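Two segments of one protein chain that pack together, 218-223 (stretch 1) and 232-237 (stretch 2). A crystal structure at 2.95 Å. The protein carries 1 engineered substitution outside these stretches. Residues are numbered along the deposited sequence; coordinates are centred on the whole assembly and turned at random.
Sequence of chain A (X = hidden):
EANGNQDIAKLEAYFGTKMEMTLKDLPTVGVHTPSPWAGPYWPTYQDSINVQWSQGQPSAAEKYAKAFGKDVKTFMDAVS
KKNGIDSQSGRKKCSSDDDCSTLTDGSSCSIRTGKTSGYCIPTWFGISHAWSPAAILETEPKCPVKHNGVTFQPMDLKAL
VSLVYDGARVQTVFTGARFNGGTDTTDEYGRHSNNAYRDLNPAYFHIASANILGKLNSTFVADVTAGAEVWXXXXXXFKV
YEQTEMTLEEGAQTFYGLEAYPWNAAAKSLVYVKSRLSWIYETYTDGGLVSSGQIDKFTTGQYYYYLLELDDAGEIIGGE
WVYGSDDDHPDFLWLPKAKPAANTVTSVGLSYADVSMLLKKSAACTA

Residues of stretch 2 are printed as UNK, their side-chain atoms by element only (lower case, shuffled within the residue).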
# COMPACT_ATOMS: atom_id res chain seq x y z
N SER A 218 -8.55 -8.10 10.06
CA SER A 218 -8.49 -7.30 8.84
C SER A 218 -7.13 -6.59 8.71
O SER A 218 -6.26 -6.75 9.57
CB SER A 218 -9.64 -6.29 8.84
OG SER A 218 -9.63 -5.48 7.68
N THR A 219 -6.95 -5.83 7.63
CA THR A 219 -5.73 -5.04 7.43
C THR A 219 -6.00 -3.75 6.64
O THR A 219 -7.14 -3.47 6.25
CB THR A 219 -4.59 -5.88 6.79
OG1 THR A 219 -3.38 -5.12 6.79
CG2 THR A 219 -4.94 -6.29 5.36
N PHE A 220 -4.95 -2.95 6.43
CA PHE A 220 -5.07 -1.66 5.74
C PHE A 220 -3.86 -1.34 4.86
O PHE A 220 -2.93 -2.13 4.75
CB PHE A 220 -5.32 -0.53 6.75
CG PHE A 220 -4.31 -0.46 7.86
CD1 PHE A 220 -3.09 0.18 7.68
CD2 PHE A 220 -4.59 -1.02 9.11
CE1 PHE A 220 -2.15 0.24 8.72
CE2 PHE A 220 -3.66 -0.96 10.14
CZ PHE A 220 -2.44 -0.33 9.95
N VAL A 221 -3.90 -0.16 4.24
CA VAL A 221 -2.81 0.35 3.41
C VAL A 221 -2.21 1.57 4.09
O VAL A 221 -2.94 2.44 4.59
CB VAL A 221 -3.31 0.73 1.99
CG1 VAL A 221 -2.15 1.18 1.12
CG2 VAL A 221 -4.04 -0.42 1.34
N ALA A 222 -0.88 1.64 4.12
CA ALA A 222 -0.16 2.72 4.80
C ALA A 222 0.87 3.41 3.91
O ALA A 222 1.46 2.77 3.03
CB ALA A 222 0.51 2.19 6.05
N ASP A 223 1.06 4.71 4.13
CA ASP A 223 2.18 5.43 3.55
C ASP A 223 3.33 5.36 4.53
O ASP A 223 3.26 5.93 5.62
CB ASP A 223 1.83 6.89 3.25
CG ASP A 223 2.99 7.68 2.65
OD1 ASP A 223 4.01 7.07 2.25
OD2 ASP A 223 2.89 8.93 2.58
N UNK A 232 2.44 3.56 -1.19
CA UNK A 232 1.41 2.71 -0.61
C UNK A 232 1.87 1.27 -0.50
O UNK A 232 2.38 0.69 -1.47
n UNK A 232 -0.09 5.09 -2.12
c UNK A 232 0.12 2.78 -1.42
c UNK A 232 -0.56 4.13 -1.33
o UNK A 232 -1.50 4.31 -0.55
N UNK A 233 1.71 0.69 0.69
CA UNK A 233 2.06 -0.70 0.94
C UNK A 233 0.93 -1.36 1.73
O UNK A 233 0.39 -0.75 2.65
c UNK A 233 3.36 -0.81 1.75
c UNK A 233 4.48 0.18 1.39
n UNK A 233 5.68 0.88 -0.58
o UNK A 233 5.27 -1.31 -0.32
c UNK A 233 5.18 -0.15 0.08
N UNK A 234 0.56 -2.60 1.36
CA UNK A 234 -0.43 -3.33 2.16
C UNK A 234 0.21 -3.90 3.43
O UNK A 234 1.28 -4.50 3.37
c UNK A 234 -0.87 -4.46 1.22
c UNK A 234 1.02 -3.39 0.20
c UNK A 234 0.31 -4.71 0.36
N UNK A 235 -0.45 -3.69 4.57
CA UNK A 235 0.09 -4.14 5.85
C UNK A 235 -0.17 -5.63 6.07
O UNK A 235 -1.25 -6.14 5.77
c UNK A 235 -0.07 -3.86 8.38
c UNK A 235 -0.46 -3.28 7.03
c UNK A 235 0.03 -1.85 6.91
N UNK A 236 0.85 -6.33 6.58
CA UNK A 236 0.73 -7.74 6.93
C UNK A 236 0.49 -7.95 8.42
O UNK A 236 -0.24 -8.86 8.81
n UNK A 236 3.81 -14.33 6.37
n UNK A 236 3.03 -12.17 6.47
c UNK A 236 1.97 -8.51 6.49
c UNK A 236 1.83 -10.02 6.60
c UNK A 236 4.00 -13.03 6.18
c UNK A 236 3.14 -10.72 6.30
n UNK A 236 5.17 -12.61 5.71
N UNK A 237 1.11 -7.11 9.25
CA UNK A 237 1.00 -7.28 10.69
C UNK A 237 1.49 -6.14 11.55
O UNK A 237 2.19 -5.24 11.09

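Position 232 has four side-chain atoms: two carbons, the second carrying one oxygen and one nitrogen. That is a short chain ending in a planar group. Its oxygen lies 3.6 Å from CG1 of Val221, a van der Waals contact. A terminal oxygen and nitrogen on the second carbon could only be a carboxamide, so the residue is Asn232. Its chi1 is m, and its OD1 is hydrogen-bonded elsewhere in the structure. The backbone here also packs close, with CA of Asn232 3.6 Å from O of Ala222.

Position 233 has five side-chain atoms: three carbons in a row, the third carrying one oxygen and one nitrogen. This is the same amide on a chain one carbon longer, so the residue is Gln233. The amide is probably turned over in the model, and nothing is rested on its atoms. The backbone makes the firm links. N of Ala222 donates to O of Gln233 at 3.1 Å, and N of Gln233 donates back to O of Ala222, also at 3.1 Å. This is an antiparallel hydrogen-bonded pair. The same O of Gln233 receives a CA-H...O contact from CA of Val221 at 3.5 Å.

Position 234 has three side-chain carbons that close a ring onto the backbone nitrogen. Only proline does this, so the residue is Pro234. The ring leaves its nitrogen without a hydrogen to donate. The residue sits opposite Val221 in a non-hydrogen-bonded antiparallel pair, CA to CA 4.6 Å, where the pairing asks for no such donor. CA of Pro234 comes within 3.8 Å of O of Phe220.

Position 235 has three side-chain carbons, one carrying the other two. It branches at CB and points toward stretch 1. One of the branch carbons approaches both the ring of Phe220 and the methyl of Ala222. The short, branched, all-carbon side chain is valine, Val235, with chi1 t. Its CG2 lies 3.5 Å from CE1 of Phe220, oblique to the ring, and 4.2 Å from CB of Ala222. Its N donates to O of Phe220 at 2.9 Å, nearly straight at 171°. Its O accepts from OG1 of Thr219 at 2.6 Å.

Position 236 has seven side-chain atoms: three carbons, a nitrogen, then a carbon carrying two more nitrogens. That is a guanidinium on a long chain, Arg236. The chain is extended and its CB points away from stretch 1. NH1 is bonded elsewhere in the structure.

Position 237 has no side-chain atoms, so it is Gly237. It makes no contact with stretch 1.

The contact is mainly a backbone ladder between antiparallel strands. Val221 and Pro234 have their side chains on one sheet face, Ala222 and Gln233 on the other. Beyond the strand of stretch 1, Phe220 and Thr219 extend the hydrogen bonding to Val235. Val235 is also the residue most covered by the other stretch, and it adds apolar packing to the backbone links.

Stretch 2, residues 232-237: NQPVRG
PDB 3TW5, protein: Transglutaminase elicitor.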